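Local coordinates for putative (PDB 4O8S), which belongs to the nucleotidyltransferase superfamily, related to AbiEii-type toxins, and probably transfers nucleotides, at residues E10-A15 and N66-N71. Numbering follows the deposited sequence.
Sequences EKLMRA and NGIILN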
loop_
_atom_site.group_PDB
_atom_site.type_symbol
_atom_site.label_atom_id
_atom_site.label_comp_id
_atom_site.label_asym_id
_atom_site.label_seq_id
_atom_site.Cartn_x
_atom_site.Cartn_y
_atom_site.Cartn_z
ATOM N N GLU A 10 -4.323 -14.416 -1.616
ATOM C CA GLU A 10 -2.976 -14.078 -1.140
ATOM C C GLU A 10 -1.920 -14.967 -1.781
ATOM O O GLU A 10 -0.830 -14.512 -2.137
ATOM C CB GLU A 10 -2.886 -14.189 0.390
ATOM C CG GLU A 10 -1.481 -13.832 0.918
ATOM C CD GLU A 10 -1.375 -13.727 2.440
ATOM O OE1 GLU A 10 -2.413 -13.772 3.142
ATOM O OE2 GLU A 10 -0.230 -13.580 2.933
ATOM N N LYS A 11 -2.237 -16.246 -1.924
ATOM C CA LYS A 11 -1.297 -17.195 -2.513
ATOM C C LYS A 11 -0.975 -16.832 -3.965
ATOM O O LYS A 11 0.181 -16.914 -4.399
ATOM C CB LYS A 11 -1.883 -18.602 -2.437
ATOM C CG LYS A 11 -1.063 -19.676 -3.135
ATOM C CD LYS A 11 -1.867 -20.981 -3.138
ATOM C CE LYS A 11 -1.054 -22.177 -3.612
ATOM N NZ LYS A 11 -1.885 -23.430 -3.621
ATOM N N LEU A 12 -1.995 -16.419 -4.716
ATOM C CA LEU A 12 -1.759 -16.007 -6.093
ATOM C C LEU A 12 -0.960 -14.722 -6.130
ATOM O O LEU A 12 -0.025 -14.606 -6.910
ATOM C CB LEU A 12 -3.077 -15.825 -6.846
ATOM C CG LEU A 12 -3.018 -15.172 -8.231
ATOM C CD1 LEU A 12 -2.222 -15.990 -9.236
ATOM C CD2 LEU A 12 -4.446 -14.949 -8.729
HETATM N N MSE A 13 -1.317 -13.757 -5.281
HETATM C CA MSE A 13 -0.575 -12.498 -5.251
HETATM C C MSE A 13 0.907 -12.711 -4.954
HETATM O O MSE A 13 1.767 -12.163 -5.654
HETATM C CB MSE A 13 -1.184 -11.530 -4.240
HETATM C CG MSE A 13 -2.586 -11.046 -4.609
HETATM SE SE MSE A 13 -3.027 -9.491 -3.446
HETATM C CE MSE A 13 -2.954 -10.341 -1.691
ATOM N N ARG A 14 1.209 -13.525 -3.939
ATOM C CA ARG A 14 2.607 -13.803 -3.562
ATOM C C ARG A 14 3.420 -14.449 -4.676
ATOM O O ARG A 14 4.555 -14.054 -4.925
ATOM C CB ARG A 14 2.669 -14.716 -2.329
ATOM C CG ARG A 14 2.302 -14.038 -1.013
ATOM C CD ARG A 14 2.711 -14.914 0.187
ATOM N NE ARG A 14 2.547 -14.183 1.440
ATOM C CZ ARG A 14 3.479 -13.392 1.969
ATOM N NH1 ARG A 14 4.652 -13.233 1.356
ATOM N NH2 ARG A 14 3.240 -12.753 3.110
ATOM N N ALA A 15 2.843 -15.456 -5.328
ATOM C CA ALA A 15 3.530 -16.147 -6.416
ATOM C C ALA A 15 3.886 -15.152 -7.513
ATOM O O ALA A 15 5.005 -15.154 -8.058
ATOM C CB ALA A 15 2.655 -17.243 -6.972
ATOM N N ASN A 66 0.044 -23.967 -7.891
ATOM C CA ASN A 66 -0.869 -25.098 -7.873
ATOM C C ASN A 66 -2.087 -24.797 -7.006
ATOM O O ASN A 66 -1.963 -24.179 -5.953
ATOM C CB ASN A 66 -0.137 -26.347 -7.387
ATOM C CG ASN A 66 -0.939 -27.619 -7.605
ATOM O OD1 ASN A 66 -1.243 -28.342 -6.654
ATOM N ND2 ASN A 66 -1.286 -27.897 -8.860
ATOM N N GLY A 67 -3.266 -25.208 -7.459
ATOM C CA GLY A 67 -4.481 -24.914 -6.720
ATOM C C GLY A 67 -5.244 -23.725 -7.274
ATOM O O GLY A 67 -6.383 -23.471 -6.869
ATOM N N ILE A 68 -4.615 -22.990 -8.192
ATOM C CA ILE A 68 -5.260 -21.846 -8.843
ATOM C C ILE A 68 -5.396 -22.122 -10.334
ATOM O O ILE A 68 -4.452 -22.615 -10.962
ATOM C CB ILE A 68 -4.436 -20.535 -8.671
ATOM C CG1 ILE A 68 -4.161 -20.248 -7.187
ATOM C CG2 ILE A 68 -5.157 -19.356 -9.343
ATOM C CD1 ILE A 68 -5.411 -19.860 -6.393
ATOM N N ILE A 69 -6.561 -21.816 -10.902
ATOM C CA ILE A 69 -6.745 -21.923 -12.349
ATOM C C ILE A 69 -6.814 -20.545 -12.979
ATOM O O ILE A 69 -7.669 -19.737 -12.605
ATOM C CB ILE A 69 -8.042 -22.664 -12.733
ATOM C CG1 ILE A 69 -7.996 -24.120 -12.266
ATOM C CG2 ILE A 69 -8.254 -22.608 -14.252
ATOM C CD1 ILE A 69 -8.558 -24.340 -10.875
ATOM N N LEU A 70 -5.924 -20.279 -13.930
ATOM C CA LEU A 70 -5.972 -19.033 -14.687
ATOM C C LEU A 70 -6.986 -19.131 -15.815
ATOM O O LEU A 70 -6.775 -19.852 -16.799
ATOM C CB LEU A 70 -4.600 -18.693 -15.254
ATOM C CG LEU A 70 -4.509 -17.386 -16.047
ATOM C CD1 LEU A 70 -5.082 -16.201 -15.258
ATOM C CD2 LEU A 70 -3.061 -17.131 -16.446
ATOM N N ASN A 71 -8.091 -18.412 -15.665
ATOM C CA ASN A 71 -9.105 -18.348 -16.716
ATOM C C ASN A 71 -8.726 -17.410 -17.872
ATOM O O ASN A 71 -8.737 -17.811 -19.044
ATOM C CB ASN A 71 -10.460 -17.955 -16.118
ATOM C CG ASN A 71 -11.055 -19.064 -15.267
ATOM O OD1 ASN A 71 -10.617 -20.214 -15.345
ATOM N ND2 ASN A 71 -12.053 -18.729 -14.451
#
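Leu12 and Ile68 mark the closest backbone approach, with CA of Leu12 7.3 Å from CA of Ile68; here a turn of helix 4-19 passes the start of strand 68-75. The strand peels away from there, so residues beyond Ile68 leave the helix. Just ahead of it, Gly67 has a positive phi (99°), and the carbonyl of Asn66 before it faces the helix.

Lys11 reaches that carbonyl. Its CG lies anti to the backbone N (chi1 174°) and the chain beyond is fully extended, carrying the ammonium to the loop that leads into the strand. NZ donates to Asn66 O at 2.5 Å, unusually short, so the exact length is doubtful. In the model the carbonyl of Asn66 points almost straight at NZ of Lys11 (angle at Asn66 O, from Asn66 C to Lys11 NZ, 167°). CE of Lys11 follows alongside, 3.2 Å from Asn66 O. Lys11 and Asn66 are both exposed residues.

Nearer the sheet the contact turns apolar. Ile68 directs its side chain at the helix, and its CG2 branch meets CD1 of Leu12 at 4.5 Å, a light touch between methyls. Both side chains also rest on Tyr89 of strand 82-91, and Leu12 continues onto Ile64 and Leu100. This is helix-on-sheet packing in the nucleotidyltransferase domain: helix 4-19 lies against the mixed sheet, while strand 68-75 pairs with strand 82-91, Gly67 and Ile69 bonding through their backbones to Lys92 and Ala90.

On a flank of the helix turned from the strand, Glu10 and Arg14 form a salt bridge one turn apart. Arg14 NE lies 3.2 Å from Glu10 OE2, which uses its anti lone pair and stays near the guanidinium plane. The other oxygen, Glu10 OE1, hydrogen-bonds to Tyr34 OH, tying this carboxylate to helix 29-36.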